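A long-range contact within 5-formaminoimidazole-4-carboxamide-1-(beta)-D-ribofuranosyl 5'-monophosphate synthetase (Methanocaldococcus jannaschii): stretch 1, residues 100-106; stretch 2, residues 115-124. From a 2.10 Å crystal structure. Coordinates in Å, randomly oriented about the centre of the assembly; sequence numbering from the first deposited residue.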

# COMPACT_ATOMS: atom_id res chain seq x y z
N GLY A 100 19.09 27.55 23.10
CA GLY A 100 20.18 27.66 24.04
C GLY A 100 20.21 26.45 24.95
O GLY A 100 19.26 26.20 25.68
N LEU A 101 21.30 25.69 24.90
CA LEU A 101 21.39 24.45 25.67
C LEU A 101 21.17 24.65 27.17
O LEU A 101 20.70 23.75 27.87
CB LEU A 101 22.73 23.76 25.42
CG LEU A 101 23.00 22.51 26.25
CD1 LEU A 101 21.95 21.43 25.97
CD2 LEU A 101 24.39 21.98 25.99
N ASP A 102 21.53 25.83 27.68
CA ASP A 102 21.32 26.13 29.09
C ASP A 102 19.84 26.40 29.35
O ASP A 102 19.26 25.86 30.29
CB ASP A 102 22.20 27.29 29.55
CG ASP A 102 23.60 26.84 29.91
OD1 ASP A 102 23.79 25.63 30.19
OD2 ASP A 102 24.52 27.69 29.93
N ASN A 103 19.24 27.23 28.50
CA ASN A 103 17.79 27.43 28.52
C ASN A 103 17.03 26.11 28.38
O ASN A 103 15.95 25.95 28.94
CB ASN A 103 17.37 28.39 27.42
CG ASN A 103 17.88 29.80 27.64
OD1 ASN A 103 18.19 30.19 28.76
ND2 ASN A 103 17.96 30.57 26.56
N VAL A 104 17.59 25.16 27.62
CA VAL A 104 16.95 23.86 27.42
C VAL A 104 17.00 23.03 28.69
O VAL A 104 16.05 22.30 29.00
CB VAL A 104 17.60 23.06 26.27
CG1 VAL A 104 17.07 21.63 26.25
CG2 VAL A 104 17.34 23.72 24.92
N GLU A 105 18.09 23.14 29.44
CA GLU A 105 18.29 22.27 30.61
C GLU A 105 17.49 22.71 31.83
O GLU A 105 17.19 21.88 32.70
CB GLU A 105 19.78 22.17 30.98
CG GLU A 105 20.66 21.58 29.89
CD GLU A 105 20.43 20.09 29.69
OE1 GLU A 105 20.21 19.38 30.69
OE2 GLU A 105 20.49 19.63 28.53
N ASN A 106 17.14 24.00 31.92
CA ASN A 106 16.47 24.52 33.11
C ASN A 106 15.56 25.75 32.94
O ASN A 106 15.15 26.36 33.92
CB ASN A 106 17.48 24.75 34.25
CG ASN A 106 18.81 25.30 33.75
OD1 ASN A 106 18.86 26.34 33.09
ND2 ASN A 106 19.90 24.61 34.09
N ASN A 115 16.17 12.09 26.57
CA ASN A 115 16.81 12.30 27.87
C ASN A 115 17.46 13.68 27.91
O ASN A 115 18.52 13.90 27.34
CB ASN A 115 17.83 11.20 28.16
CG ASN A 115 18.64 11.46 29.42
OD1 ASN A 115 18.50 12.50 30.05
ND2 ASN A 115 19.50 10.51 29.79
N ARG A 116 16.79 14.61 28.59
CA ARG A 116 17.17 16.01 28.64
C ARG A 116 18.59 16.25 29.16
O ARG A 116 19.29 17.13 28.67
CB ARG A 116 16.18 16.76 29.53
CG ARG A 116 16.04 18.23 29.23
CD ARG A 116 15.11 18.85 30.24
NE ARG A 116 14.44 20.03 29.72
CZ ARG A 116 13.17 20.06 29.34
NH1 ARG A 116 12.42 18.97 29.44
NH2 ARG A 116 12.64 21.18 28.87
N ARG A 117 18.99 15.48 30.16
CA ARG A 117 20.29 15.65 30.80
C ARG A 117 21.43 15.31 29.84
O ARG A 117 22.49 15.94 29.87
CB ARG A 117 20.40 14.77 32.05
CG ARG A 117 19.38 15.05 33.15
CD ARG A 117 19.69 16.32 33.94
NE ARG A 117 18.91 17.47 33.47
CZ ARG A 117 18.98 18.69 33.98
NH1 ARG A 117 19.80 18.95 35.00
NH2 ARG A 117 18.23 19.66 33.47
N ILE A 118 21.21 14.33 28.97
CA ILE A 118 22.27 13.79 28.13
C ILE A 118 22.60 14.68 26.94
O ILE A 118 23.59 14.45 26.24
CB ILE A 118 21.96 12.35 27.68
CG1 ILE A 118 23.26 11.58 27.46
CG2 ILE A 118 21.06 12.33 26.45
CD1 ILE A 118 23.05 10.17 27.01
N LEU A 119 21.81 15.71 26.71
CA LEU A 119 22.08 16.64 25.62
C LEU A 119 23.37 17.41 25.89
O LEU A 119 23.98 17.97 24.98
CB LEU A 119 20.91 17.60 25.42
CG LEU A 119 19.55 16.99 25.01
CD1 LEU A 119 18.52 18.09 24.78
CD2 LEU A 119 19.69 16.12 23.77
N ARG A 120 23.77 17.44 27.16
CA ARG A 120 24.97 18.16 27.56
C ARG A 120 26.20 17.32 27.27
O ARG A 120 27.27 17.85 26.98
CB ARG A 120 24.90 18.51 29.05
CG ARG A 120 25.63 19.78 29.38
CD ARG A 120 25.49 20.15 30.84
NE ARG A 120 24.50 21.19 31.09
CZ ARG A 120 24.47 22.38 30.49
NH1 ARG A 120 23.54 23.26 30.82
NH2 ARG A 120 25.36 22.68 29.55
N TRP A 121 26.04 16.00 27.32
CA TRP A 121 27.13 15.09 27.00
C TRP A 121 27.45 15.03 25.51
O TRP A 121 28.44 14.41 25.10
CB TRP A 121 26.82 13.70 27.54
CG TRP A 121 26.98 13.61 29.03
CD1 TRP A 121 26.30 14.33 29.98
CD2 TRP A 121 27.88 12.76 29.74
NE1 TRP A 121 26.72 13.97 31.23
CE2 TRP A 121 27.69 13.01 31.11
CE3 TRP A 121 28.83 11.81 29.35
CZ2 TRP A 121 28.42 12.34 32.10
CZ3 TRP A 121 29.55 11.14 30.32
CH2 TRP A 121 29.34 11.41 31.68
N GLU A 122 26.63 15.67 24.69
CA GLU A 122 26.87 15.72 23.24
C GLU A 122 27.48 17.06 22.86
O GLU A 122 28.01 17.22 21.77
CB GLU A 122 25.58 15.48 22.45
CG GLU A 122 24.62 16.68 22.44
CD GLU A 122 23.52 16.58 21.40
OE1 GLU A 122 22.71 17.53 21.30
OE2 GLU A 122 23.46 15.56 20.67
N SER A 123 27.39 18.01 23.77
CA SER A 123 27.87 19.36 23.51
C SER A 123 29.32 19.52 23.93
O SER A 123 30.06 20.32 23.36
CB SER A 123 27.02 20.38 24.26
OG SER A 123 27.12 20.17 25.67
N GLU A 124 29.73 18.75 24.94
CA GLU A 124 31.07 18.88 25.51
C GLU A 124 31.97 17.73 25.09
O GLU A 124 31.68 16.56 25.36
CB GLU A 124 30.99 18.98 27.03
CG GLU A 124 30.26 20.23 27.52
CD GLU A 124 29.88 20.16 28.98
OE1 GLU A 124 29.11 21.04 29.44
OE2 GLU A 124 30.36 19.24 29.68

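Three residues account for most of the covered surface: Glu105, Arg120 and Leu101. Around them a short helix, beginning after Gly100, packs against a segment with helical backbone angles but irregular bonding, burying 495 Å² in all.

Glu105 contributes most, 111 Å², although its CA-to-CB bond points sideways. With chi1 and chi2 both m, the chain bends so that its carboxylate reaches the other stretch. OE2 of Glu105 lies 2.8 Å from the carbonyl O of Arg116, a close approach of two oxygens. OE1 of Glu105 sits 3.4 Å from NH2 of Arg117, over one face of the guanidinium; this salt bridge is a matter of charge, since no N-H points at the oxygen. The methylenes matter too: CG of Glu105 approaches NH1 of Arg120 to 3.5 Å.

Arg120 also starts out sideways, and its length lets the guanidinium reach Asp102. There NH1 of Arg120 donates a very short hydrogen bond, 2.5 Å, to OD1 of Asp102, which lies near the guanidinium plane, where an N-H can point at it. Charge and direction thus coincide in this salt bridge.

Leu101 points toward the partner and supplies apolar bulk. Its CD1 packs 4.0 Å from CB of Leu119, while its CD2 comes within 3.3 Å of OG of Ser123, a hydroxyl already committed to the carbonyl O of Arg120. Deeper in, CG1 of Val104 meets CD1 of Leu119 at 4.1 Å, so the branched side chains form a small hydrophobic patch beside the charged groups.

The side chain of Arg116 anchors itself to the backbone of the helix. Extended, it brings NE of Arg116 to the carbonyl O of Val104, forming a nearly straight hydrogen bond of 2.9 Å, while NH1 is satisfied elsewhere in the structure.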